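Local coordinates for protein immunomodulatory active chitinase (PDB 6G9C) that probably hydrolyses and binds chitin as a secreted glycoside hydrolase family 18 enzyme, and has immunomodulatory activity in inflammatory lung disease, at residues Ala124-Ser127 against Asn128-Lys131; Asn162-Leu165 against Leu166-Ile170; Ile354-Ile357 against Lys358-Asn361; Ile391-Met394 against Gln395-Leu398. All blocks are in the same frame, centred on the assembly; numbering follows the deposited sequence.

Contact 1. Residues Ala124-Ser127 against Asn128-Lys131; sequences ATYS and NRAK. With EDO (1,2-ethanediol), chain F.
T125 and N128 meet through a capping hydrogen bond: the amide of N128 donates to T125 OG1 over 3.1 Å, with an N-H...O angle of 163°. The threonine hydroxyl reaches that amide because OG1 lies between its own backbone N and carbonyl carbon (chi1 65°). The carboxamide of N128 lies close beside the same hydroxyl, but its ND2 donates to the carbonyl of K121.

Backbone bonds take over at once. R129 N donates to T125 O, A130 N to Y126 O at 2.8 Å, and K131 N to S127 O, so the i-to-i+4 pattern begins at T125.

The guanidinium of R129 carries most of the remaining side-chain contact, its chain bent at chi3 under the turn. One of its faces lies against the T125-Y126 peptide, with R129 NH1 3.4 Å from T125 C. R129 NH2 comes to the edge of the Y126 ring, the two planes standing nearly perpendicular at 84°. A water bridges NH1 to A124 O, lying 3.0 Å from R129 NH1 and in the guanidinium plane. R129 NE forms a salt bridge with E169 of helix 160-181 and NH1 also donates to A123 O, so several bonds fix the group's rotation.

A 1,2-ethanediol, probably from the crystallisation liquor, accepts from the backbone amide Y126 N at its O2, 3.1 Å away.

The whole is a threonine N-cap, opening helix 126-142 on the outside of the TIM barrel.

Contact 2. Residues Asn162-Leu165 against Leu166-Ile170; sequences NYLL and LCQEI
Helix 160-181 is the crossover helix between strands 147-151 and 187-193 of the barrel, and within it Y163 and C167, one turn apart, make a sulfur-aromatic contact. The thiol of C167 lies over one face of the Y163 ring, with C167 SG 4.1 Å from the ring centroid and 24° off the normal. It is displaced toward the rim, so the closest ring atom is Y163 CE2 at 3.8 Å from C167 SG. The ring gets there because Y163 CG is anti to the backbone N (chi1 -178°), which swings it along the helix surface. Around the same ring gather W152 and Y203, the latter edge-to-face.

On another flank, L164 packs against the carboxamide of Q168. Their chains cross at a slant, and L164 CG touches Q168 NE2 at 3.7 Å. The glutamine's CG also rests on the carbonyl oxygen L164 O, 3.2 Å away.

Next round, E169 runs back beside L165, its OE2 4.0 Å from L165 CB. E169 OE1 is taken by a salt bridge to R129 of helix 126-142, and that partner would probably keep the carboxylate ionised.

Beneath these lie the i-to-i+4 backbone bonds, such as L166 N to N162 O at 2.8 Å and E169 N to L165 O.

With Y163, L166, C167 and I170 all touching strand 147-151, this is the beta-alpha-beta packing of a TIM barrel.

Contact 3. Residues Ile354-Ile357 against Lys358-Asn361; sequences INWI and KQEN
W356 and E360 meet twice, once through the backbone and once through side chains. The amide of E360 donates to W356 O at 2.9 Å. Over the indole, E360 CG sits on one face in a CH-pi contact, 3.6 Å from the centroid of the five-membered ring of W356. The glutamate chain bends at chi2 (-57°), and its carboxylate ends up only 19° from the plane of the indole.

That carboxylate has a partner next door. Q359 NE2 donates over 2.8 Å to the anti lone pair of E360 OE2, though the bond is bent and tilted from the amide plane. The same Q359 NE2 is 3.8 Å from W356 CD1, and the amide and indole planes are 68° apart.

The other backbone donors are served in helical order: K358 N by I354 O at 3.3 Å, and Q359 N by N355 O at 3.0 Å. K358 NZ extends beyond the turn to I397 O, a backbone carbonyl in helix 392-398. At the end, positive phi at N361 makes a Schellman motif: the amide of Y362 goes to I357 O, while N361 N makes a weak bond to K358 O.

Of the E360 side chain, the carboxylate takes an amide N-H, while only the methylene CG rests on the indole. E360 OE2 and K358 NZ thus meet neutral amide and carbonyl dipoles, which would probably favour their charged forms.

Contact 4. Residues Ile391-Met394 against Gln395-Leu398; sequences ISLM and QEIL
L393 and I397 lie side by side one turn apart and point the same way, with L393 CB 4.1 Å from I397 CD1. L393 CG and I397 CG1 are both anti to the carbonyl carbon, with chi1 of -69° and -61°. I397 CG1 consequently comes back over the carbonyl of the preceding turn, 3.3 Å from L393 O.

E396 takes nearly the same first torsion (-72°) and then runs extended, which brings its carboxylate alongside S392: E396 OE2 is 3.4 Å from S392 CB. The other oxygen, E396 OE1, touches the methyl CD2 of L393. The acid is tied down by a salt bridge from K386, and the hydroxyl of S392 goes to the carbonyl of Y388.

Backbone bonds hold this short helix with some irregularity. E396 N bonds to S392 O and I397 N to L393 O. L398 N is 2.7 Å from M394 O, the same oxygen receiving a weak second bond from I397 N. Before the first turn settles, a water takes the place of a direct link, donating to I391 O at 2.7 Å and accepting from Q395 N.

M394, bent at chi3, packs on strands 34-40 and 364-368, while L393 and I397 lie against helix 347-360: helix 392-398 is thus wedged between barrel strands and a neighbouring helix.

Overall arrangement
The four contacts form two pairs in the barrel. Contacts 1 and 2 come first along the chain, their centres 10 Å apart on helices 126-142 and 160-181, which touch each other there. Contacts 3 and 4 follow on helices 347-360 and 392-398, with centres 12 Å apart; they also touch, packing through I354 against L393 and I397. Between the pairs the centres lie 31 to 40 Å apart, without touching, and contacts 1 and 4 fall on opposite sides of the chain's centre. Each pair thus joins neighbouring helices in a separate part of the shell around the TIM barrel, the second where the last modelled helix covers strands 34-40 and 364-368.

Contact 1. Residues Ala124-Ser127 against Asn128-Lys131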
loop_
_atom_site.group_PDB
_atom_site.type_symbol
_atom_site.label_atom_id
_atom_site.label_comp_id
_atom_site.label_asym_id
_atom_site.label_seq_id
_atom_site.Cartn_x
_atom_site.Cartn_y
_atom_site.Cartn_z
ATOM N N ALA A 124 -4.364 -34.564 2.832
ATOM C CA ALA A 124 -4.253 -36.009 2.637
ATOM C C ALA A 124 -3.761 -36.403 1.244
ATOM O O ALA A 124 -3.203 -37.496 1.084
ATOM C CB ALA A 124 -5.603 -36.678 2.911
ATOM N N THR A 125 -4.000 -35.582 0.219
ATOM C CA THR A 125 -3.622 -35.934 -1.147
ATOM C C THR A 125 -3.111 -34.698 -1.880
ATOM O O THR A 125 -3.460 -33.565 -1.536
ATOM C CB THR A 125 -4.797 -36.521 -1.947
ATOM O OG1 THR A 125 -5.804 -35.514 -2.112
ATOM C CG2 THR A 125 -5.397 -37.729 -1.246
ATOM N N TYR A 126 -2.298 -34.936 -2.919
ATOM C CA TYR A 126 -1.831 -33.849 -3.781
ATOM C C TYR A 126 -3.000 -33.045 -4.332
ATOM O O TYR A 126 -2.975 -31.807 -4.327
ATOM C CB TYR A 126 -0.985 -34.394 -4.943
ATOM C CG TYR A 126 -0.375 -33.282 -5.771
ATOM C CD1 TYR A 126 0.811 -32.671 -5.375
ATOM C CD2 TYR A 126 -1.008 -32.807 -6.912
ATOM C CE1 TYR A 126 1.368 -31.637 -6.106
ATOM C CE2 TYR A 126 -0.457 -31.763 -7.652
ATOM C CZ TYR A 126 0.731 -31.188 -7.243
ATOM O OH TYR A 126 1.286 -30.155 -7.964
ATOM N N SER A 127 -4.046 -33.743 -4.785
ATOM C CA SER A 127 -5.224 -33.092 -5.350
ATOM C C SER A 127 -5.850 -32.113 -4.358
ATOM O O SER A 127 -6.156 -30.965 -4.696
ATOM C CB SER A 127 -6.232 -34.168 -5.771
ATOM O OG SER A 127 -7.174 -33.663 -6.693
ATOM N N ASN A 128 -6.048 -32.553 -3.120
ATOM C CA ASN A 128 -6.653 -31.673 -2.129
ATOM C C ASN A 128 -5.742 -30.490 -1.817
ATOM O O ASN A 128 -6.207 -29.348 -1.719
ATOM C CB ASN A 128 -6.967 -32.462 -0.863
ATOM C CG ASN A 128 -8.112 -33.436 -1.041
ATOM O OD1 ASN A 128 -8.692 -33.539 -2.114
ATOM N ND2 ASN A 128 -8.449 -34.155 0.023
ATOM N N ARG A 129 -4.438 -30.741 -1.669
ATOM C CA ARG A 129 -3.520 -29.660 -1.331
ATOM C C ARG A 129 -3.420 -28.642 -2.462
ATOM O O ARG A 129 -3.310 -27.435 -2.209
ATOM C CB ARG A 129 -2.141 -30.226 -0.981
ATOM C CG ARG A 129 -2.154 -31.210 0.193
ATOM C CD ARG A 129 -0.747 -31.633 0.593
ATOM N NE ARG A 129 -0.037 -32.318 -0.497
ATOM C CZ ARG A 129 0.097 -33.641 -0.625
ATOM N NH1 ARG A 129 -0.430 -34.485 0.264
ATOM N NH2 ARG A 129 0.777 -34.129 -1.651
ATOM N N ALA A 130 -3.465 -29.107 -3.713
ATOM C CA ALA A 130 -3.371 -28.196 -4.853
ATOM C C ALA A 130 -4.589 -27.281 -4.936
ATOM O O ALA A 130 -4.460 -26.098 -5.275
ATOM C CB ALA A 130 -3.211 -28.992 -6.153
ATOM N N LYS A 131 -5.781 -27.817 -4.656
ATOM C CA LYS A 131 -6.975 -26.983 -4.637
ATOM C C LYS A 131 -6.855 -25.901 -3.574
ATOM O O LYS A 131 -7.120 -24.722 -3.834
ATOM C CB LYS A 131 -8.217 -27.840 -4.393
ATOM C CG LYS A 131 -9.501 -27.049 -4.544
ATOM C CD LYS A 131 -10.730 -27.888 -4.264
ATOM C CE LYS A 131 -11.980 -27.024 -4.316
ATOM N NZ LYS A 131 -13.231 -27.829 -4.269
HETATM C C1 EDO F . -3.031 -38.483 -4.350
HETATM O O1 EDO F . -2.752 -37.377 -5.214
HETATM C C2 EDO F . -1.744 -38.924 -3.681
HETATM O O2 EDO F . -1.149 -37.782 -3.068
HETATM O O HOH W 1 -0.287 -37.485 0.758
#

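Contact 2. Residues Asn162-Leu165 against Leu166-Ile170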
loop_
_atom_site.group_PDB
_atom_site.type_symbol
_atom_site.label_atom_id
_atom_site.label_comp_id
_atom_site.label_asym_id
_atom_site.label_seq_id
_atom_site.Cartn_x
_atom_site.Cartn_y
_atom_site.Cartn_z
ATOM N N ASN A 162 2.155 -35.781 5.275
ATOM C CA ASN A 162 1.296 -34.849 4.545
ATOM C C ASN A 162 1.631 -33.403 4.877
ATOM O O ASN A 162 1.612 -32.529 3.998
ATOM C CB ASN A 162 -0.161 -35.155 4.867
ATOM C CG ASN A 162 -0.563 -36.549 4.425
ATOM O OD1 ASN A 162 -0.003 -37.088 3.466
ATOM N ND2 ASN A 162 -1.538 -37.138 5.108
ATOM N N TYR A 163 1.942 -33.134 6.144
ATOM C CA TYR A 163 2.250 -31.762 6.550
ATOM C C TYR A 163 3.491 -31.246 5.827
ATOM O O TYR A 163 3.525 -30.097 5.362
ATOM C CB TYR A 163 2.442 -31.709 8.060
ATOM C CG TYR A 163 2.711 -30.320 8.594
ATOM C CD1 TYR A 163 1.668 -29.463 8.910
ATOM C CD2 TYR A 163 4.013 -29.874 8.792
ATOM C CE1 TYR A 163 1.912 -28.185 9.417
ATOM C CE2 TYR A 163 4.264 -28.603 9.295
ATOM C CZ TYR A 163 3.215 -27.767 9.599
ATOM O OH TYR A 163 3.490 -26.510 10.094
ATOM N N LEU A 164 4.520 -32.088 5.721
ATOM C CA LEU A 164 5.736 -31.701 5.017
ATOM C C LEU A 164 5.469 -31.488 3.533
ATOM O O LEU A 164 5.967 -30.526 2.933
ATOM C CB LEU A 164 6.813 -32.765 5.220
ATOM C CG LEU A 164 8.081 -32.578 4.381
ATOM C CD1 LEU A 164 8.766 -31.285 4.788
ATOM C CD2 LEU A 164 9.027 -33.768 4.476
ATOM N N LEU A 165 4.690 -32.386 2.920
ATOM C CA LEU A 165 4.320 -32.218 1.517
ATOM C C LEU A 165 3.561 -30.911 1.308
ATOM O O LEU A 165 3.862 -30.142 0.386
ATOM C CB LEU A 165 3.482 -33.405 1.053
ATOM C CG LEU A 165 4.255 -34.695 0.759
ATOM C CD1 LEU A 165 3.310 -35.893 0.704
ATOM C CD2 LEU A 165 5.091 -34.589 -0.522
ATOM N N LEU A 166 2.571 -30.643 2.162
ATOM C CA LEU A 166 1.856 -29.373 2.087
ATOM C C LEU A 166 2.824 -28.187 2.116
ATOM O O LEU A 166 2.738 -27.277 1.278
ATOM C CB LEU A 166 0.843 -29.282 3.231
ATOM C CG LEU A 166 0.111 -27.949 3.407
ATOM C CD1 LEU A 166 -0.755 -27.649 2.203
ATOM C CD2 LEU A 166 -0.729 -27.985 4.668
ATOM N N CYS A 167 3.775 -28.192 3.057
ATOM C CA CYS A 167 4.697 -27.059 3.162
ATOM C C CYS A 167 5.635 -26.970 1.958
ATOM O O CYS A 167 5.891 -25.872 1.451
ATOM C CB CYS A 167 5.495 -27.141 4.460
ATOM S SG CYS A 167 4.496 -26.859 5.930
ATOM N N GLN A 168 6.145 -28.106 1.470
ATOM C CA GLN A 168 7.001 -28.066 0.292
ATOM C C GLN A 168 6.235 -27.544 -0.920
ATOM O O GLN A 168 6.778 -26.774 -1.723
ATOM C CB GLN A 168 7.569 -29.464 0.007
ATOM C CG GLN A 168 8.535 -29.957 1.076
ATOM C CD GLN A 168 8.864 -31.427 0.910
ATOM O OE1 GLN A 168 8.061 -32.189 0.369
ATOM N NE2 GLN A 168 10.052 -31.829 1.353
ATOM N N GLU A 169 4.969 -27.957 -1.069
ATOM C CA GLU A 169 4.178 -27.535 -2.224
ATOM C C GLU A 169 3.761 -26.061 -2.130
ATOM O O GLU A 169 3.695 -25.372 -3.159
ATOM C CB GLU A 169 2.960 -28.445 -2.375
ATOM C CG GLU A 169 3.350 -29.868 -2.859
ATOM C CD GLU A 169 2.294 -30.935 -2.586
ATOM O OE1 GLU A 169 1.120 -30.592 -2.336
ATOM O OE2 GLU A 169 2.651 -32.132 -2.622
ATOM N N ILE A 170 3.460 -25.567 -0.921
ATOM C CA ILE A 170 3.169 -24.134 -0.753
ATOM C C ILE A 170 4.349 -23.298 -1.231
ATOM O O ILE A 170 4.195 -22.378 -2.047
ATOM C CB ILE A 170 2.819 -23.798 0.711
ATOM C CG1 ILE A 170 1.400 -24.261 1.072
ATOM C CG2 ILE A 170 2.963 -22.250 0.987
ATOM C CD1 ILE A 170 1.157 -24.375 2.594
#

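Contact 3. Residues Ile354-Ile357 against Lys358-Asn361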
loop_
_atom_site.group_PDB
_atom_site.type_symbol
_atom_site.label_atom_id
_atom_site.label_comp_id
_atom_site.label_asym_id
_atom_site.label_seq_id
_atom_site.Cartn_x
_atom_site.Cartn_y
_atom_site.Cartn_z
ATOM N N ILE A 354 13.151 -11.487 26.567
ATOM C CA ILE A 354 13.710 -10.859 25.370
ATOM C C ILE A 354 15.223 -10.700 25.490
ATOM O O ILE A 354 15.955 -10.849 24.502
ATOM C CB ILE A 354 13.005 -9.517 25.104
ATOM C CG1 ILE A 354 11.522 -9.770 24.821
ATOM C CG2 ILE A 354 13.645 -8.778 23.921
ATOM C CD1 ILE A 354 10.698 -8.517 24.688
ATOM N N ASN A 355 15.720 -10.366 26.687
ATOM C CA ASN A 355 17.164 -10.335 26.895
ATOM C C ASN A 355 17.760 -11.732 26.775
ATOM O O ASN A 355 18.882 -11.895 26.282
ATOM C CB ASN A 355 17.493 -9.729 28.261
ATOM C CG ASN A 355 17.441 -8.215 28.256
ATOM O OD1 ASN A 355 18.029 -7.560 27.394
ATOM N ND2 ASN A 355 16.739 -7.651 29.223
ATOM N N TRP A 356 17.016 -12.752 27.212
ATOM C CA TRP A 356 17.464 -14.130 27.032
ATOM C C TRP A 356 17.553 -14.504 25.548
ATOM O O TRP A 356 18.527 -15.131 25.115
ATOM C CB TRP A 356 16.518 -15.077 27.773
ATOM C CG TRP A 356 16.818 -16.523 27.547
ATOM C CD1 TRP A 356 17.721 -17.291 28.222
ATOM C CD2 TRP A 356 16.212 -17.379 26.571
ATOM N NE1 TRP A 356 17.714 -18.575 27.728
ATOM C CE2 TRP A 356 16.792 -18.655 26.716
ATOM C CE3 TRP A 356 15.229 -17.191 25.597
ATOM C CZ2 TRP A 356 16.428 -19.737 25.917
ATOM C CZ3 TRP A 356 14.871 -18.270 24.800
ATOM C CH2 TRP A 356 15.466 -19.524 24.968
ATOM N N ILE A 357 16.535 -14.136 24.757
ATOM C CA ILE A 357 16.568 -14.388 23.312
ATOM C C ILE A 357 17.880 -13.893 22.721
ATOM O O ILE A 357 18.533 -14.584 21.927
ATOM C CB ILE A 357 15.370 -13.717 22.615
ATOM C CG1 ILE A 357 14.047 -14.357 23.023
ATOM C CG2 ILE A 357 15.516 -13.775 21.085
ATOM C CD1 ILE A 357 12.859 -13.582 22.463
ATOM N N LYS A 358 18.292 -12.686 23.112
ATOM C CA LYS A 358 19.533 -12.129 22.588
ATOM C C LYS A 358 20.741 -12.914 23.088
ATOM O O LYS A 358 21.690 -13.155 22.331
ATOM C CB LYS A 358 19.640 -10.653 22.976
ATOM C CG LYS A 358 20.503 -9.825 22.049
ATOM C CD LYS A 358 20.788 -8.453 22.621
ATOM C CE LYS A 358 19.506 -7.686 22.865
ATOM N NZ LYS A 358 19.786 -6.251 23.153
ATOM N N GLN A 359 20.716 -13.332 24.355
ATOM C CA GLN A 359 21.858 -14.040 24.923
ATOM C C GLN A 359 22.098 -15.363 24.210
ATOM O O GLN A 359 23.246 -15.731 23.938
ATOM C CB GLN A 359 21.635 -14.272 26.417
ATOM C CG GLN A 359 22.727 -15.078 27.114
ATOM C CD GLN A 359 22.308 -15.540 28.504
ATOM O OE1 GLN A 359 22.733 -14.975 29.511
ATOM N NE2 GLN A 359 21.470 -16.571 28.560
ATOM N N GLU A 360 21.027 -16.087 23.898
ATOM C CA GLU A 360 21.109 -17.397 23.272
ATOM C C GLU A 360 21.121 -17.324 21.754
ATOM O O GLU A 360 21.297 -18.360 21.105
ATOM C CB GLU A 360 19.934 -18.275 23.728
ATOM C CG GLU A 360 19.895 -18.527 25.230
ATOM C CD GLU A 360 21.175 -19.162 25.745
ATOM O OE1 GLU A 360 21.573 -20.222 25.215
ATOM O OE2 GLU A 360 21.785 -18.593 26.674
ATOM N N ASN A 361 20.925 -16.133 21.186
ATOM C CA ASN A 361 20.938 -15.922 19.740
ATOM C C ASN A 361 19.872 -16.757 19.035
ATOM O O ASN A 361 20.126 -17.399 18.016
ATOM C CB ASN A 361 22.324 -16.201 19.155
ATOM C CG ASN A 361 23.438 -15.767 20.081
ATOM O OD1 ASN A 361 23.708 -14.573 20.234
ATOM N ND2 ASN A 361 24.084 -16.737 20.724
#

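Contact 4. Residues Ile391-Met394 against Gln395-Leu398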
loop_
_atom_site.group_PDB
_atom_site.type_symbol
_atom_site.label_atom_id
_atom_site.label_comp_id
_atom_site.label_asym_id
_atom_site.label_seq_id
_atom_site.Cartn_x
_atom_site.Cartn_y
_atom_site.Cartn_z
ATOM N N ILE A 391 4.792 -4.832 24.472
ATOM C CA ILE A 391 5.253 -5.146 23.120
ATOM C C ILE A 391 6.391 -4.220 22.685
ATOM O O ILE A 391 7.278 -4.640 21.929
ATOM C CB ILE A 391 4.048 -5.129 22.157
ATOM C CG1 ILE A 391 3.045 -6.198 22.595
ATOM C CG2 ILE A 391 4.475 -5.421 20.717
ATOM C CD1 ILE A 391 1.751 -6.165 21.842
ATOM N N SER A 392 6.424 -2.971 23.186
ATOM C CA SER A 392 7.529 -2.058 22.888
ATOM C C SER A 392 8.892 -2.644 23.223
ATOM O O SER A 392 9.898 -2.194 22.659
ATOM C CB SER A 392 7.398 -0.738 23.675
ATOM O OG SER A 392 6.179 -0.089 23.391
ATOM N N LEU A 393 8.950 -3.603 24.154
ATOM C CA LEU A 393 10.233 -4.145 24.591
ATOM C C LEU A 393 10.966 -4.874 23.473
ATOM O O LEU A 393 12.190 -5.012 23.541
ATOM C CB LEU A 393 10.026 -5.092 25.779
ATOM C CG LEU A 393 9.595 -4.368 27.070
ATOM C CD1 LEU A 393 9.179 -5.357 28.146
ATOM C CD2 LEU A 393 10.700 -3.473 27.569
ATOM N N MET A 394 10.244 -5.380 22.466
ATOM C CA MET A 394 10.908 -6.049 21.350
ATOM C C MET A 394 11.796 -5.072 20.582
ATOM O O MET A 394 13.009 -5.276 20.454
ATOM C CB MET A 394 9.872 -6.692 20.417
ATOM C CG MET A 394 9.166 -7.900 21.004
ATOM S SD MET A 394 8.371 -8.911 19.724
ATOM C CE MET A 394 7.199 -7.756 19.039
ATOM N N GLN A 395 11.202 -3.986 20.083
ATOM C CA GLN A 395 11.981 -2.940 19.422
ATOM C C GLN A 395 13.083 -2.399 20.328
ATOM O O GLN A 395 14.220 -2.192 19.886
ATOM C CB GLN A 395 11.046 -1.812 18.997
ATOM C CG GLN A 395 11.319 -1.237 17.643
ATOM C CD GLN A 395 12.634 -0.529 17.581
ATOM O OE1 GLN A 395 13.061 0.092 18.554
ATOM N NE2 GLN A 395 13.296 -0.611 16.430
ATOM N N GLU A 396 12.765 -2.155 21.603
ATOM C CA GLU A 396 13.713 -1.457 22.469
ATOM C C GLU A 396 14.936 -2.303 22.765
ATOM O O GLU A 396 16.036 -1.760 22.908
ATOM C CB GLU A 396 13.049 -1.057 23.781
ATOM C CG GLU A 396 12.066 0.075 23.655
ATOM C CD GLU A 396 11.242 0.255 24.911
ATOM O OE1 GLU A 396 11.676 -0.227 25.982
ATOM O OE2 GLU A 396 10.160 0.874 24.825
ATOM N N ILE A 397 14.769 -3.617 22.861
ATOM C CA ILE A 397 15.851 -4.513 23.242
ATOM C C ILE A 397 16.468 -5.198 22.030
ATOM O O ILE A 397 17.691 -5.277 21.920
ATOM C CB ILE A 397 15.346 -5.551 24.268
ATOM C CG1 ILE A 397 14.846 -4.849 25.537
ATOM C CG2 ILE A 397 16.440 -6.561 24.594
ATOM C CD1 ILE A 397 14.050 -5.751 26.482
ATOM N N LEU A 398 15.647 -5.696 21.102
ATOM C CA LEU A 398 16.187 -6.374 19.931
ATOM C C LEU A 398 16.551 -5.419 18.804
ATOM O O LEU A 398 17.233 -5.834 17.863
ATOM C CB LEU A 398 15.202 -7.428 19.416
ATOM C CG LEU A 398 14.812 -8.520 20.424
ATOM C CD1 LEU A 398 13.758 -9.437 19.848
ATOM C CD2 LEU A 398 16.032 -9.310 20.883
HETATM O O HOH W 2 8.377 -3.436 19.835
#